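Local coordinates for protein iron transport multicopper oxidase FET3 (Saccharomyces cerevisiae, PDB 1ZPU) that oxidises ferrous to ferric iron with molecular oxygen, using four bound copper ions, so that the partner permease FTR1 can carry the iron into the yeast cell, at residues N326-F335 with L521-A529. Numbering follows the deposited sequence.
Sequences NLKNGVNYAF and LTGENVQHA. With MAN (alpha-D-mannopyranose), chain J.
Lys328 N donates to Val526 O (3.2 Å) and His528 ND1 to Asn326 O (2.7 Å), two hydrogen bonds that fasten 521-529, the end of the modelled ectodomain, to the hairpin linking strands 316-326 and 332-336. They show how an extended segment can be held at an edge of the third cupredoxin-like domain without forming a strand. Asn326 O lies in the imidazole plane, yet the nitrogen stands above the carbonyl plane, 74° out of it.

Van der Waals contacts add to these bonds. Leu327 sends CD1 to Asn525 CB (3.8 Å) and CD2 to the amide nitrogen NE2 of Gln527 (3.5 Å), which also approaches Phe335. Lys328 and Val526 lie side by side, pointing the same way, CD to CG2.

Internal polar bonds shape the hairpin. Leu327-Gly330 is a type I turn, overlapped by an Asx turn. Chi1 of 70° sets CG of Asn329 between its backbone N and carbonyl carbon, where OD1 accepts from Val331 N (3.3 Å) and ND2 donates to Tyr333 OH (3.3 Å). Were Asn329 an alanine, Val331 N and Tyr333 OH would probably lose these partners, leaving the tyrosine hydroxyl less fixed.

Glu524, hydrogen-bonded to Thr340 N, continues the attachment toward the glycan-flanked Thr522 and Gly523. The chemistry implies a surface clasp, its two bonds both accepted by backbone carbonyls, one donor backbone and one imidazole.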
loop_
_atom_site.group_PDB
_atom_site.type_symbol
_atom_site.label_atom_id
_atom_site.label_comp_id
_atom_site.label_asym_id
_atom_site.label_seq_id
_atom_site.Cartn_x
_atom_site.Cartn_y
_atom_site.Cartn_z
ATOM N N ASN A 326 -5.799 23.007 7.307
ATOM C CA ASN A 326 -6.467 23.016 8.614
ATOM C C ASN A 326 -7.974 23.250 8.517
ATOM O O ASN A 326 -8.433 24.077 7.729
ATOM C CB ASN A 326 -5.823 24.063 9.531
ATOM C CG ASN A 326 -4.413 23.684 9.942
ATOM O OD1 ASN A 326 -4.195 22.652 10.575
ATOM N ND2 ASN A 326 -3.444 24.514 9.577
ATOM N N LEU A 327 -8.737 22.520 9.324
ATOM C CA LEU A 327 -10.185 22.720 9.404
ATOM C C LEU A 327 -10.631 23.435 10.706
ATOM O O LEU A 327 -9.801 23.789 11.559
ATOM C CB LEU A 327 -10.930 21.384 9.212
ATOM C CG LEU A 327 -10.891 20.641 7.867
ATOM C CD1 LEU A 327 -11.760 19.414 7.935
ATOM C CD2 LEU A 327 -11.348 21.503 6.722
ATOM N N LYS A 328 -11.941 23.646 10.835
ATOM C CA LYS A 328 -12.561 24.367 11.959
ATOM C C LYS A 328 -12.128 23.864 13.343
ATOM O O LYS A 328 -12.032 24.645 14.298
ATOM C CB LYS A 328 -14.078 24.240 11.851
ATOM C CG LYS A 328 -14.812 25.535 11.963
ATOM C CD LYS A 328 -16.265 25.289 12.302
ATOM C CE LYS A 328 -17.099 26.514 12.015
ATOM N NZ LYS A 328 -18.501 26.252 12.389
ATOM N N ASN A 329 -11.879 22.561 13.453
ATOM C CA ASN A 329 -11.450 21.998 14.732
ATOM C C ASN A 329 -9.953 22.181 15.003
ATOM O O ASN A 329 -9.441 21.717 16.023
ATOM C CB ASN A 329 -11.901 20.541 14.904
ATOM C CG ASN A 329 -11.165 19.579 13.994
ATOM O OD1 ASN A 329 -10.414 19.978 13.099
ATOM N ND2 ASN A 329 -11.379 18.289 14.226
ATOM N N GLY A 330 -9.267 22.866 14.088
ATOM C CA GLY A 330 -7.870 23.241 14.268
ATOM C C GLY A 330 -6.854 22.181 13.886
ATOM O O GLY A 330 -5.649 22.445 13.898
ATOM N N VAL A 331 -7.318 20.978 13.553
ATOM C CA VAL A 331 -6.398 19.913 13.165
ATOM C C VAL A 331 -6.156 19.913 11.659
ATOM O O VAL A 331 -6.962 20.438 10.887
ATOM C CB VAL A 331 -6.816 18.497 13.702
ATOM C CG1 VAL A 331 -7.719 18.603 14.924
ATOM C CG2 VAL A 331 -7.464 17.645 12.623
ATOM N N ASN A 332 -5.036 19.324 11.257
ATOM C CA ASN A 332 -4.614 19.321 9.867
ATOM C C ASN A 332 -5.029 18.050 9.113
ATOM O O ASN A 332 -4.614 16.945 9.466
ATOM C CB ASN A 332 -3.105 19.535 9.796
ATOM C CG ASN A 332 -2.620 19.786 8.393
ATOM O OD1 ASN A 332 -2.053 18.897 7.751
ATOM N ND2 ASN A 332 -2.837 20.997 7.903
ATOM N N TYR A 333 -5.845 18.227 8.076
ATOM C CA TYR A 333 -6.345 17.126 7.263
ATOM C C TYR A 333 -5.702 17.079 5.875
ATOM O O TYR A 333 -5.057 18.047 5.440
ATOM C CB TYR A 333 -7.862 17.232 7.129
ATOM C CG TYR A 333 -8.612 16.929 8.408
ATOM C CD1 TYR A 333 -9.072 17.953 9.230
ATOM C CD2 TYR A 333 -8.857 15.615 8.798
ATOM C CE1 TYR A 333 -9.772 17.682 10.398
ATOM C CE2 TYR A 333 -9.543 15.330 9.963
ATOM C CZ TYR A 333 -10.002 16.366 10.765
ATOM O OH TYR A 333 -10.683 16.078 11.935
ATOM N N ALA A 334 -5.878 15.950 5.190
ATOM C CA ALA A 334 -5.421 15.791 3.814
ATOM C C ALA A 334 -6.607 15.777 2.856
ATOM O O ALA A 334 -7.662 15.222 3.172
ATOM C CB ALA A 334 -4.639 14.537 3.682
ATOM N N PHE A 335 -6.429 16.383 1.685
ATOM C CA PHE A 335 -7.536 16.581 0.759
ATOM C C PHE A 335 -7.271 16.072 -0.658
ATOM O O PHE A 335 -6.195 16.276 -1.213
ATOM C CB PHE A 335 -7.899 18.066 0.686
ATOM C CG PHE A 335 -8.399 18.639 1.974
ATOM C CD1 PHE A 335 -7.510 19.079 2.954
ATOM C CD2 PHE A 335 -9.761 18.774 2.201
ATOM C CE1 PHE A 335 -7.973 19.623 4.146
ATOM C CE2 PHE A 335 -10.226 19.322 3.393
ATOM C CZ PHE A 335 -9.329 19.744 4.360
ATOM N N LEU A 521 -26.271 12.903 5.864
ATOM C CA LEU A 521 -25.079 12.050 6.136
ATOM C C LEU A 521 -24.176 12.303 7.350
ATOM O O LEU A 521 -24.643 12.557 8.456
ATOM C CB LEU A 521 -24.195 11.916 4.870
ATOM C CG LEU A 521 -24.156 12.936 3.712
ATOM C CD1 LEU A 521 -23.791 14.367 4.103
ATOM C CD2 LEU A 521 -23.238 12.446 2.622
ATOM N N THR A 522 -22.873 12.163 7.098
ATOM C CA THR A 522 -21.789 12.258 8.078
ATOM C C THR A 522 -20.605 13.003 7.412
ATOM O O THR A 522 -19.849 12.427 6.627
ATOM C CB THR A 522 -21.395 10.831 8.632
ATOM O OG1 THR A 522 -20.247 10.909 9.481
ATOM C CG2 THR A 522 -21.105 9.832 7.515
ATOM N N GLY A 523 -20.482 14.299 7.714
ATOM C CA GLY A 523 -19.567 15.193 6.989
ATOM C C GLY A 523 -18.210 15.468 7.631
ATOM O O GLY A 523 -17.955 15.085 8.779
ATOM N N GLU A 524 -17.339 16.126 6.871
ATOM C CA GLU A 524 -16.092 16.660 7.390
ATOM C C GLU A 524 -16.345 17.983 8.120
ATOM O O GLU A 524 -17.358 18.652 7.879
ATOM C CB GLU A 524 -15.084 16.873 6.261
ATOM C CG GLU A 524 -15.550 17.797 5.145
ATOM C CD GLU A 524 -14.613 17.817 3.948
ATOM O OE1 GLU A 524 -14.166 16.736 3.488
ATOM O OE2 GLU A 524 -14.319 18.925 3.456
ATOM N N ASN A 525 -15.425 18.352 9.011
ATOM C CA ASN A 525 -15.483 19.638 9.703
ATOM C C ASN A 525 -15.442 20.768 8.667
ATOM O O ASN A 525 -14.810 20.631 7.617
ATOM C CB ASN A 525 -14.356 19.740 10.749
ATOM C CG ASN A 525 -14.521 18.729 11.911
ATOM O OD1 ASN A 525 -13.836 17.715 11.982
ATOM N ND2 ASN A 525 -15.437 19.015 12.812
ATOM N N VAL A 526 -16.154 21.859 8.924
ATOM C CA VAL A 526 -16.277 22.893 7.891
ATOM C C VAL A 526 -15.001 23.702 7.636
ATOM O O VAL A 526 -14.025 23.605 8.393
ATOM C CB VAL A 526 -17.548 23.777 8.022
ATOM C CG1 VAL A 526 -18.652 23.274 7.057
ATOM C CG2 VAL A 526 -18.044 23.857 9.476
ATOM N N GLN A 527 -15.005 24.467 6.547
ATOM C CA GLN A 527 -13.780 25.081 6.048
ATOM C C GLN A 527 -13.362 26.319 6.852
ATOM O O GLN A 527 -14.102 26.804 7.716
ATOM C CB GLN A 527 -13.892 25.392 4.558
ATOM C CG GLN A 527 -12.709 24.876 3.764
ATOM C CD GLN A 527 -12.946 23.477 3.237
ATOM O OE1 GLN A 527 -13.998 23.190 2.655
ATOM N NE2 GLN A 527 -11.969 22.601 3.427
ATOM N N HIS A 528 -12.167 26.825 6.550
ATOM C CA HIS A 528 -11.496 27.792 7.419
ATOM C C HIS A 528 -11.804 29.260 7.172
ATOM O O HIS A 528 -11.248 30.101 7.873
ATOM C CB HIS A 528 -9.982 27.574 7.360
ATOM C CG HIS A 528 -9.334 27.486 8.707
ATOM N ND1 HIS A 528 -8.613 26.378 9.116
ATOM C CD2 HIS A 528 -9.301 28.360 9.745
ATOM C CE1 HIS A 528 -8.161 26.578 10.343
ATOM N NE2 HIS A 528 -8.561 27.772 10.746
ATOM N N ALA A 529 -12.672 29.569 6.203
ATOM C CA ALA A 529 -13.035 30.972 5.875
ATOM C C ALA A 529 -13.917 31.631 6.934
ATOM O O ALA A 529 -13.617 31.595 8.124
ATOM C CB ALA A 529 -13.718 31.065 4.490
HETATM C C1 MAN J . -20.816 13.174 13.606
HETATM C C2 MAN J . -19.511 13.741 13.029
HETATM C C3 MAN J . -19.910 15.112 12.471
HETATM C C4 MAN J . -20.873 15.852 13.443
HETATM C C5 MAN J . -20.888 15.235 14.858
HETATM C C6 MAN J . -21.884 15.911 15.815
HETATM O O2 MAN J . -18.883 12.939 12.051
HETATM O O3 MAN J . -20.492 14.915 11.188
HETATM O O4 MAN J . -20.583 17.235 13.593
HETATM O O5 MAN J . -21.052 13.807 14.862
HETATM O O6 MAN J . -22.693 16.848 15.122
#